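Putative bacterial transcription regulation protein (Staphylococcus aureus, PDB 3LUR) is of unknown function but probably binds a small effector molecule, as expected of the effector-binding domain of a bacterial transcription activator. Local coordinates at residues Leu6-Ser11 against Ser94-Val99; Ile17-Glu22 against Ala32-Arg37; Pro133-Tyr138 against Glu151-Val156. All blocks are in the same frame, centred on the assembly; numbering follows the deposited sequence.

Contact 1: residues Leu6-Ser11 against Ser94-Val99; sequences LQQLAS and SSKYMV
Gln7 faces Tyr97, and Leu9 faces Ser95, in two antiparallel hydrogen-bonded pairs, which give four backbone bonds between strands 6-9 and 95-99. The shortest runs from Tyr97 N to Gln7 O at 2.8 Å; the straightest, at 174°, runs from Leu9 N to Ser95 O at 2.9 Å. Leu6 with Met98 and Gln8 with Lys96 are the non-hydrogen-bonded pairs, supplemented by CA-H...O contacts such as Leu6 CA to Tyr97 O at 3.3 Å. Past the end of strand 6-9 a side chain takes over: Ser11 OG accepts from Ser94 N at 3.0 Å, with the bond bent to 139°.

Apolar packing divides between the two faces of the sheet. On the face that carries Leu9 and Tyr97, these side chains cross at about a right angle, and Leu9 CD1 comes within 3.7 Å of Tyr97 CE1. Gln7 contributes its aliphatic part, with CG 3.6 Å from Val99 CG2, while a bend at chi2 (-64°) turns CD away from strand 95-99. On the other face, Leu6 CD2 lies 4.0 Å from CG of selenomethionine Met98, the two chains side by side. Gln8 and Lys96 run alongside each other in the same way, methylenes together.

Strand 149-156 flanks strand 95-99 on its second edge, exchanging backbone bonds with it, Lys96 pairing with Val156 and Met98 with Met154, and Trp153 meets the Tyr97 ring edge-to-face. The pairing of strands 5-21 and 88-103 thus closes the six-stranded antiparallel barrel.

Contact 2: residues Ile17-Glu22 against Ala32-Arg37; sequences IKETYE and AGFWQR. With EDO (1,2-ethanediol), chain F.
Glu19 and Arg37 form a two-pronged, end-on salt bridge. Arg37 NH1 donates to Glu19 OE2 at 2.7 Å and Arg37 NH2 to Glu19 OE1 at 3.1 Å, the latter nearly straight at 171°. Carboxylate and guanidinium are almost coplanar, 11° apart, which lets each oxygen meet its own nitrogen. The same Glu19 side chain covers one face of Phe34: its CG stands 3.7 Å from the ring centroid, a CH-pi contact, and the carboxylate stacks flat over the rim. At the ring edge, Phe34 CZ approaches Ile17 O at 3.4 Å, with Ile17 CG2 4.0 Å from the same Phe34 CZ.

These contacts hold helix 24-41 against strand 5-21, which precedes it directly in the chain; the axes of segments 17-21 and 32-37 run roughly antiparallel and come within 10.6 Å of each other. A helix laid on its strand in this way is consistent with the family's SHS2 clan.

One layer out, Tyr21 OH donates to Glu19 OE1 at 2.6 Å on the anti lone pair, while Arg37 NH2 takes the syn one. Two donors on OE1, with NH1 on OE2, help to fix the carboxylate's rotation and would probably favour its charged form. With CG anti to the backbone N (chi1 177°), the Phe34 ring extends from the helix toward the strand, where it also packs on Tyr72 and Ile74 of strand 70-77. An ethanediol, probably from the crystallisation liquor, accepts from Arg37 NH1 and also bonds Glu41, while the ring of His30 meets that of Tyr21 with the planes close to parallel.

Contact 3: residues Pro133-Tyr138 against Glu151-Val156; sequences PFFELY and EIWMPV. With EDO (1,2-ethanediol), chain H.
Glu151 O is approached by two donors of the facing strand: Leu137 N makes a hydrogen bond to it at 2.8 Å, and Glu136 CA adds a CA-H...O contact to Glu151 O at 3.2 Å. Phe135 O is met similarly by Trp153 N, in a bond of 175°, and by Ile152 CA. With the return bonds from Phe135 N and Glu151 N, the strands are joined by four backbone hydrogen bonds.

Phe135 and Trp153 point the same way and form an offset stack, the phenyl ring over the five-membered ring with centroids 4.3 Å apart and planes at 16°. Phe135 CE2 presses to 3.3 Å from Trp153 CG, and Trp153 CB sits over the centre of the phenyl ring, 3.6 Å from its centroid. Trp153 NE1 donates to Glu151 OE1 at 2.9 Å, helping to fix the indole, and Leu137 CD2 packs against both groups. Selenomethionine Met154 lies beside Phe134, its CE over one ring face toward the rim and SE oblique to the ring, a Met-aromatic contact that is less certain because Met154 has two conformers.

On the Glu136 and Ile152 face, Tyr138 OH donates to buried Glu136 OE1 at 2.6 Å from above the carboxylate plane, and Tyr72 OH is a second partner. The arrangement is a beta hairpin of strands 134-138 and 149-156, set between strands 58-64 and 88-103 in the closed antiparallel barrel of this effector-binding family.

In the fold
All three contacts draw on one barrel sheet. Contacts 1 and 3 are neighbours in it, their centres about 9 Å apart: Met98 N lies 2.8 Å from Met154 O, a probable hydrogen bond, and Val99 CG2 packs on Trp153 CD2 at 3.5 Å. Contact 2 sits across the chain's centre from contact 1, about 25 Å between centres, although both use strand 5-21, one near its start and the other at its end. Contacts 2 and 3, with centres about 17 Å apart, meet where Trp35 CZ2 touches Tyr138 CE2 at 3.7 Å. The polar groups of Trp35 and Glu136 share Tyr72 OH as a partner, linking helix 24-41 to the hairpin.

Contact 1: residues Leu6-Ser11 against Ser94-Val99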
loop_
_atom_site.group_PDB
_atom_site.type_symbol
_atom_site.label_atom_id
_atom_site.label_comp_id
_atom_site.label_asym_id
_atom_site.label_seq_id
_atom_site.Cartn_x
_atom_site.Cartn_y
_atom_site.Cartn_z
ATOM N N LEU A 6 4.258 -15.003 -6.184
ATOM C CA LEU A 6 3.157 -14.583 -7.031
ATOM C C LEU A 6 1.873 -14.821 -6.264
ATOM O O LEU A 6 1.673 -15.884 -5.646
ATOM C CB LEU A 6 3.139 -15.355 -8.349
ATOM C CG LEU A 6 4.329 -15.101 -9.257
ATOM C CD1 LEU A 6 4.333 -16.095 -10.440
ATOM C CD2 LEU A 6 4.276 -13.639 -9.734
ATOM N N GLN A 7 1.006 -13.823 -6.262
ATOM C CA GLN A 7 -0.278 -13.926 -5.617
ATOM C C GLN A 7 -1.277 -13.275 -6.555
ATOM O O GLN A 7 -0.892 -12.570 -7.486
ATOM C CB GLN A 7 -0.295 -13.191 -4.272
ATOM C CG GLN A 7 0.668 -13.717 -3.226
ATOM C CD GLN A 7 0.355 -15.146 -2.781
ATOM O OE1 GLN A 7 -0.690 -15.703 -3.124
ATOM N NE2 GLN A 7 1.278 -15.750 -2.024
ATOM N N GLN A 8 -2.551 -13.552 -6.358
ATOM C CA GLN A 8 -3.571 -12.911 -7.148
ATOM C C GLN A 8 -4.720 -12.492 -6.277
ATOM O O GLN A 8 -5.057 -13.182 -5.325
ATOM C CB GLN A 8 -4.036 -13.813 -8.280
ATOM C CG GLN A 8 -4.654 -15.093 -7.893
ATOM C CD GLN A 8 -5.048 -15.885 -9.115
ATOM O OE1 GLN A 8 -4.231 -16.101 -10.004
ATOM N NE2 GLN A 8 -6.305 -16.317 -9.175
ATOM N N LEU A 9 -5.299 -11.337 -6.588
ATOM C CA LEU A 9 -6.441 -10.832 -5.856
ATOM C C LEU A 9 -7.650 -10.595 -6.781
ATOM O O LEU A 9 -7.499 -10.175 -7.939
ATOM C CB LEU A 9 -6.096 -9.515 -5.178
ATOM C CG LEU A 9 -5.007 -9.475 -4.112
ATOM C CD1 LEU A 9 -4.880 -8.033 -3.661
ATOM C CD2 LEU A 9 -5.328 -10.413 -2.939
ATOM N N ALA A 10 -8.838 -10.878 -6.260
ATOM C CA ALA A 10 -10.080 -10.483 -6.889
ATOM C C ALA A 10 -10.174 -8.962 -6.719
ATOM O O ALA A 10 -9.331 -8.348 -6.046
ATOM C CB ALA A 10 -11.238 -11.135 -6.206
ATOM N N SER A 11 -11.182 -8.344 -7.302
ATOM C CA SER A 11 -11.329 -6.917 -7.120
ATOM C C SER A 11 -11.723 -6.688 -5.675
ATOM O O SER A 11 -12.531 -7.425 -5.118
ATOM C CB SER A 11 -12.356 -6.315 -8.064
ATOM O OG SER A 11 -11.901 -6.423 -9.407
ATOM N N SER A 94 -8.950 -6.371 -9.872
ATOM C CA SER A 94 -8.246 -7.651 -9.750
ATOM C C SER A 94 -6.948 -7.660 -10.520
ATOM O O SER A 94 -6.876 -7.157 -11.654
ATOM C CB SER A 94 -9.097 -8.805 -10.274
ATOM O OG SER A 94 -9.348 -8.663 -11.645
ATOM N N SER A 95 -5.962 -8.323 -9.952
ATOM C CA SER A 95 -4.662 -8.403 -10.581
ATOM C C SER A 95 -3.839 -9.490 -9.971
ATOM O O SER A 95 -4.091 -9.924 -8.821
ATOM C CB SER A 95 -3.907 -7.074 -10.409
ATOM O OG SER A 95 -2.680 -7.099 -11.115
ATOM N N LYS A 96 -2.863 -9.932 -10.740
ATOM C CA LYS A 96 -1.781 -10.739 -10.216
ATOM C C LYS A 96 -0.743 -9.762 -9.671
ATOM O O LYS A 96 -0.675 -8.583 -10.093
ATOM C CB LYS A 96 -1.162 -11.638 -11.283
ATOM C CG LYS A 96 -2.035 -12.807 -11.730
ATOM C CD LYS A 96 -1.268 -13.664 -12.749
ATOM C CE LYS A 96 -2.056 -14.902 -13.167
ATOM N NZ LYS A 96 -1.350 -15.657 -14.241
ATOM N N TYR A 97 0.051 -10.244 -8.725
ATOM C CA TYR A 97 1.034 -9.432 -8.056
ATOM C C TYR A 97 2.298 -10.204 -7.799
ATOM O O TYR A 97 2.273 -11.437 -7.669
ATOM C CB TYR A 97 0.522 -8.991 -6.661
ATOM C CG TYR A 97 -0.647 -8.027 -6.667
ATOM C CD1 TYR A 97 -1.951 -8.478 -6.751
ATOM C CD2 TYR A 97 -0.432 -6.675 -6.593
ATOM C CE1 TYR A 97 -3.020 -7.570 -6.769
ATOM C CE2 TYR A 97 -1.450 -5.782 -6.594
ATOM C CZ TYR A 97 -2.740 -6.210 -6.684
ATOM O OH TYR A 97 -3.701 -5.263 -6.697
HETATM N N MSE A 98 3.412 -9.464 -7.766
HETATM C CA MSE A 98 4.639 -9.962 -7.192
HETATM C C MSE A 98 4.623 -9.390 -5.783
HETATM O O MSE A 98 4.407 -8.185 -5.602
HETATM C CB MSE A 98 5.866 -9.481 -7.951
HETATM C CG MSE A 98 5.936 -9.978 -9.360
HETATM SE SE MSE A 98 7.501 -9.173 -10.238
HETATM C CE MSE A 98 6.909 -7.333 -10.199
ATOM N N VAL A 99 4.792 -10.246 -4.787
ATOM C CA VAL A 99 4.756 -9.829 -3.399
ATOM C C VAL A 99 6.114 -9.987 -2.745
ATOM O O VAL A 99 6.651 -11.103 -2.670
ATOM C CB VAL A 99 3.716 -10.595 -2.603
ATOM C CG1 VAL A 99 3.656 -10.056 -1.122
ATOM C CG2 VAL A 99 2.371 -10.491 -3.273
#

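Contact 2: residues Ile17-Glu22 against Ala32-Arg37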
loop_
_atom_site.group_PDB
_atom_site.type_symbol
_atom_site.label_atom_id
_atom_site.label_comp_id
_atom_site.label_asym_id
_atom_site.label_seq_id
_atom_site.Cartn_x
_atom_site.Cartn_y
_atom_site.Cartn_z
ATOM N N ILE A 17 -8.389 6.894 3.435
ATOM C CA ILE A 17 -8.129 8.304 3.230
ATOM C C ILE A 17 -6.932 8.457 2.325
ATOM O O ILE A 17 -5.913 7.797 2.522
ATOM C CB ILE A 17 -7.845 9.034 4.574
ATOM C CG1 ILE A 17 -9.031 8.897 5.530
ATOM C CG2 ILE A 17 -7.602 10.505 4.327
ATOM C CD1 ILE A 17 -10.310 9.618 5.004
ATOM N N LYS A 18 -7.046 9.379 1.374
ATOM C CA LYS A 18 -6.006 9.581 0.387
ATOM C C LYS A 18 -5.385 10.968 0.508
ATOM O O LYS A 18 -6.065 11.932 0.788
ATOM C CB LYS A 18 -6.584 9.393 -1.028
ATOM C CG LYS A 18 -5.540 9.424 -2.135
ATOM C CD LYS A 18 -6.131 9.135 -3.525
ATOM C CE LYS A 18 -6.655 10.366 -4.234
ATOM N NZ LYS A 18 -6.793 10.095 -5.707
ATOM N N GLU A 19 -4.072 11.033 0.299
ATOM C CA GLU A 19 -3.342 12.311 0.216
ATOM C C GLU A 19 -2.586 12.273 -1.107
ATOM O O GLU A 19 -2.130 11.224 -1.507
ATOM C CB GLU A 19 -2.395 12.518 1.386
ATOM C CG GLU A 19 -3.127 12.932 2.635
ATOM C CD GLU A 19 -2.209 13.431 3.750
ATOM O OE1 GLU A 19 -0.958 13.321 3.641
ATOM O OE2 GLU A 19 -2.757 13.914 4.751
ATOM N N THR A 20 -2.499 13.408 -1.792
ATOM C CA THR A 20 -1.832 13.455 -3.076
ATOM C C THR A 20 -0.634 14.359 -2.941
ATOM O O THR A 20 -0.721 15.448 -2.371
ATOM C CB THR A 20 -2.777 13.951 -4.184
ATOM O OG1 THR A 20 -3.903 13.078 -4.263
ATOM C CG2 THR A 20 -2.067 14.001 -5.571
ATOM N N TYR A 21 0.492 13.876 -3.448
ATOM C CA TYR A 21 1.731 14.608 -3.402
ATOM C C TYR A 21 2.217 14.899 -4.815
ATOM O O TYR A 21 1.783 14.252 -5.790
ATOM C CB TYR A 21 2.744 13.786 -2.650
ATOM C CG TYR A 21 2.191 13.271 -1.348
ATOM C CD1 TYR A 21 1.992 14.120 -0.285
ATOM C CD2 TYR A 21 1.873 11.920 -1.186
ATOM C CE1 TYR A 21 1.489 13.651 0.924
ATOM C CE2 TYR A 21 1.384 11.447 0.003
ATOM C CZ TYR A 21 1.192 12.323 1.054
ATOM O OH TYR A 21 0.707 11.860 2.247
ATOM N N GLU A 22 3.123 15.863 -4.906
ATOM C CA GLU A 22 3.643 16.350 -6.192
ATOM C C GLU A 22 4.280 15.256 -7.047
ATOM O O GLU A 22 4.143 15.256 -8.273
ATOM C CB GLU A 22 4.634 17.509 -5.960
ATOM N N ALA A 32 5.134 9.190 6.415
ATOM C CA ALA A 32 5.197 8.866 7.839
ATOM C C ALA A 32 4.273 9.796 8.636
ATOM O O ALA A 32 3.546 9.357 9.511
ATOM C CB ALA A 32 6.629 8.973 8.366
ATOM N N GLY A 33 4.311 11.082 8.303
ATOM C CA GLY A 33 3.495 12.070 8.957
ATOM C C GLY A 33 2.008 11.820 8.746
ATOM O O GLY A 33 1.203 12.077 9.633
ATOM N N PHE A 34 1.653 11.347 7.555
ATOM C CA PHE A 34 0.272 11.037 7.241
ATOM C C PHE A 34 -0.210 9.897 8.131
ATOM O O PHE A 34 -1.310 9.978 8.701
ATOM C CB PHE A 34 0.164 10.731 5.741
ATOM C CG PHE A 34 -1.198 10.319 5.275
ATOM C CD1 PHE A 34 -2.343 10.790 5.874
ATOM C CD2 PHE A 34 -1.319 9.555 4.112
ATOM C CE1 PHE A 34 -3.602 10.409 5.398
ATOM C CE2 PHE A 34 -2.548 9.192 3.627
ATOM C CZ PHE A 34 -3.696 9.621 4.259
ATOM N N TRP A 35 0.613 8.842 8.282
ATOM C CA TRP A 35 0.279 7.769 9.209
ATOM C C TRP A 35 0.155 8.306 10.640
ATOM O O TRP A 35 -0.768 7.937 11.374
ATOM C CB TRP A 35 1.351 6.664 9.193
ATOM C CG TRP A 35 1.244 5.735 8.077
ATOM C CD1 TRP A 35 1.964 5.753 6.928
ATOM C CD2 TRP A 35 0.370 4.609 7.984
ATOM N NE1 TRP A 35 1.601 4.718 6.127
ATOM C CE2 TRP A 35 0.634 3.985 6.751
ATOM C CE3 TRP A 35 -0.612 4.070 8.819
ATOM C CZ2 TRP A 35 -0.060 2.864 6.321
ATOM C CZ3 TRP A 35 -1.285 2.941 8.400
ATOM C CH2 TRP A 35 -1.013 2.360 7.155
ATOM N N GLN A 36 1.090 9.176 11.039
ATOM C CA GLN A 36 1.066 9.740 12.395
ATOM C C GLN A 36 -0.257 10.488 12.649
ATOM O O GLN A 36 -0.908 10.311 13.696
ATOM C CB GLN A 36 2.263 10.684 12.620
ATOM C CG GLN A 36 2.327 11.289 14.012
ATOM C CD GLN A 36 3.575 12.152 14.258
ATOM O OE1 GLN A 36 4.410 12.351 13.369
ATOM N NE2 GLN A 36 3.688 12.676 15.471
ATOM N N ARG A 37 -0.646 11.323 11.697
ATOM C CA ARG A 37 -1.895 12.084 11.812
ATOM C C ARG A 37 -3.116 11.152 11.878
ATOM O O ARG A 37 -3.960 11.332 12.724
ATOM C CB ARG A 37 -2.013 13.117 10.680
ATOM C CG ARG A 37 -1.018 14.280 10.859
ATOM C CD ARG A 37 -1.043 15.320 9.761
ATOM N NE ARG A 37 -0.283 14.953 8.566
ATOM C CZ ARG A 37 -0.799 14.472 7.432
ATOM N NH1 ARG A 37 -2.107 14.248 7.301
ATOM N NH2 ARG A 37 0.008 14.220 6.402
HETATM C C1 EDO F . -4.981 12.577 8.495
HETATM O O1 EDO F . -4.711 13.986 8.642
HETATM C C2 EDO F . -6.298 12.381 7.764
HETATM O O2 EDO F . -7.294 13.208 8.362
#

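Contact 3: residues Pro133-Tyr138 against Glu151-Val156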
loop_
_atom_site.group_PDB
_atom_site.type_symbol
_atom_site.label_atom_id
_atom_site.label_comp_id
_atom_site.label_asym_id
_atom_site.label_seq_id
_atom_site.Cartn_x
_atom_site.Cartn_y
_atom_site.Cartn_z
ATOM N N PRO A 133 -2.348 0.647 -9.183
ATOM C CA PRO A 133 -1.880 0.899 -7.823
ATOM C C PRO A 133 -1.089 -0.262 -7.234
ATOM O O PRO A 133 -1.303 -1.409 -7.598
ATOM C CB PRO A 133 -3.181 1.159 -7.057
ATOM C CG PRO A 133 -4.124 1.657 -8.068
ATOM C CD PRO A 133 -3.803 0.846 -9.300
ATOM N N PHE A 134 -0.142 0.058 -6.349
ATOM C CA PHE A 134 0.646 -0.943 -5.669
ATOM C C PHE A 134 0.603 -0.607 -4.178
ATOM O O PHE A 134 0.314 0.518 -3.820
ATOM C CB PHE A 134 2.083 -1.001 -6.215
ATOM C CG PHE A 134 2.820 0.311 -6.188
ATOM C CD1 PHE A 134 2.661 1.247 -7.222
ATOM C CD2 PHE A 134 3.721 0.592 -5.152
ATOM C CE1 PHE A 134 3.374 2.460 -7.217
ATOM C CE2 PHE A 134 4.431 1.815 -5.137
ATOM C CZ PHE A 134 4.245 2.745 -6.165
ATOM N N PHE A 135 0.852 -1.577 -3.321
ATOM C CA PHE A 135 0.680 -1.298 -1.898
ATOM C C PHE A 135 1.635 -1.972 -0.950
ATOM O O PHE A 135 2.211 -3.016 -1.243
ATOM C CB PHE A 135 -0.789 -1.562 -1.475
ATOM C CG PHE A 135 -1.281 -2.979 -1.693
ATOM C CD1 PHE A 135 -1.877 -3.347 -2.887
ATOM C CD2 PHE A 135 -1.201 -3.926 -0.665
ATOM C CE1 PHE A 135 -2.358 -4.625 -3.076
ATOM C CE2 PHE A 135 -1.699 -5.207 -0.838
ATOM C CZ PHE A 135 -2.262 -5.569 -2.052
ATOM N N GLU A 136 1.763 -1.335 0.212
ATOM C CA GLU A 136 2.442 -1.875 1.361
ATOM C C GLU A 136 1.328 -2.461 2.214
ATOM O O GLU A 136 0.281 -1.838 2.371
ATOM C CB GLU A 136 3.120 -0.732 2.129
ATOM C CG GLU A 136 4.090 0.059 1.296
ATOM C CD GLU A 136 4.242 1.507 1.726
ATOM O OE1 GLU A 136 3.748 1.924 2.796
ATOM O OE2 GLU A 136 4.872 2.238 0.971
ATOM N N LEU A 137 1.543 -3.627 2.781
ATOM C CA LEU A 137 0.541 -4.230 3.634
ATOM C C LEU A 137 1.176 -4.471 4.995
ATOM O O LEU A 137 2.205 -5.191 5.121
ATOM C CB LEU A 137 0.001 -5.517 3.018
ATOM C CG LEU A 137 -1.089 -6.269 3.801
ATOM C CD1 LEU A 137 -2.388 -5.411 3.886
ATOM C CD2 LEU A 137 -1.370 -7.657 3.225
ATOM N N TYR A 138 0.544 -3.886 6.015
ATOM C CA TYR A 138 1.049 -3.911 7.410
ATOM C C TYR A 138 0.215 -4.765 8.366
ATOM O O TYR A 138 -0.909 -4.427 8.696
ATOM C CB TYR A 138 1.100 -2.486 7.956
ATOM C CG TYR A 138 2.014 -1.560 7.190
ATOM C CD1 TYR A 138 3.370 -1.534 7.446
ATOM C CD2 TYR A 138 1.523 -0.710 6.212
ATOM C CE1 TYR A 138 4.203 -0.692 6.750
ATOM C CE2 TYR A 138 2.333 0.118 5.514
ATOM C CZ TYR A 138 3.687 0.116 5.771
ATOM O OH TYR A 138 4.511 0.951 5.050
ATOM N N GLU A 151 4.759 -6.350 3.711
ATOM C CA GLU A 151 4.660 -6.884 2.362
ATOM C C GLU A 151 4.498 -5.776 1.376
ATOM O O GLU A 151 3.785 -4.806 1.622
ATOM C CB GLU A 151 3.503 -7.860 2.227
ATOM C CG GLU A 151 3.687 -9.125 2.994
ATOM C CD GLU A 151 2.554 -10.118 2.783
ATOM O OE1 GLU A 151 1.474 -9.727 2.291
ATOM O OE2 GLU A 151 2.736 -11.287 3.186
ATOM N N ILE A 152 5.131 -5.930 0.226
ATOM C CA ILE A 152 5.007 -4.955 -0.850
ATOM C C ILE A 152 4.399 -5.715 -2.047
ATOM O O ILE A 152 4.988 -6.681 -2.555
ATOM C CB ILE A 152 6.362 -4.320 -1.226
ATOM C CG1 ILE A 152 6.805 -3.342 -0.134
ATOM C CG2 ILE A 152 6.262 -3.573 -2.593
ATOM C CD1 ILE A 152 8.253 -2.827 -0.274
ATOM N N TRP A 153 3.249 -5.256 -2.493
ATOM C CA TRP A 153 2.493 -5.922 -3.549
ATOM C C TRP A 153 2.538 -5.072 -4.789
ATOM O O TRP A 153 1.947 -3.992 -4.822
ATOM C CB TRP A 153 1.046 -6.079 -3.110
ATOM C CG TRP A 153 0.801 -7.045 -2.023
ATOM C CD1 TRP A 153 1.232 -6.969 -0.728
ATOM C CD2 TRP A 153 -0.025 -8.206 -2.102
ATOM N NE1 TRP A 153 0.770 -8.047 -0.010
ATOM C CE2 TRP A 153 -0.024 -8.812 -0.823
ATOM C CE3 TRP A 153 -0.749 -8.798 -3.126
ATOM C CZ2 TRP A 153 -0.718 -10.005 -0.554
ATOM C CZ3 TRP A 153 -1.460 -9.968 -2.858
ATOM C CH2 TRP A 153 -1.436 -10.554 -1.574
HETATM N N MSE A 154 3.162 -5.604 -5.830
HETATM C CA MSE A 154 3.338 -4.903 -7.086
HETATM C C MSE A 154 2.560 -5.645 -8.173
HETATM O O MSE A 154 2.809 -6.831 -8.419
HETATM C CB MSE A 154 4.822 -4.884 -7.484
HETATM C CG MSE A 154 5.720 -4.379 -6.428
HETATM SE SE MSE A 154 5.367 -2.505 -5.952
HETATM C CE MSE A 154 5.740 -1.638 -7.594
ATOM N N PRO A 155 1.636 -4.943 -8.844
ATOM C CA PRO A 155 0.790 -5.585 -9.858
ATOM C C PRO A 155 1.526 -5.947 -11.138
ATOM O O PRO A 155 2.414 -5.205 -11.598
ATOM C CB PRO A 155 -0.277 -4.537 -10.120
ATOM C CG PRO A 155 0.372 -3.274 -9.837
ATOM C CD PRO A 155 1.302 -3.515 -8.700
ATOM N N VAL A 156 1.219 -7.119 -11.671
ATOM C CA VAL A 156 1.861 -7.572 -12.893
ATOM C C VAL A 156 0.818 -8.133 -13.822
ATOM O O VAL A 156 -0.317 -8.458 -13.406
ATOM C CB VAL A 156 2.936 -8.635 -12.623
ATOM C CG1 VAL A 156 4.102 -8.034 -11.815
ATOM C CG2 VAL A 156 2.361 -9.823 -11.877
HETATM C C1 EDO H . -3.318 -4.564 12.349
HETATM O O1 EDO H . -2.658 -3.926 11.239
HETATM C C2 EDO H . -3.752 -5.980 11.950
HETATM O O2 EDO H . -4.848 -5.942 11.027
#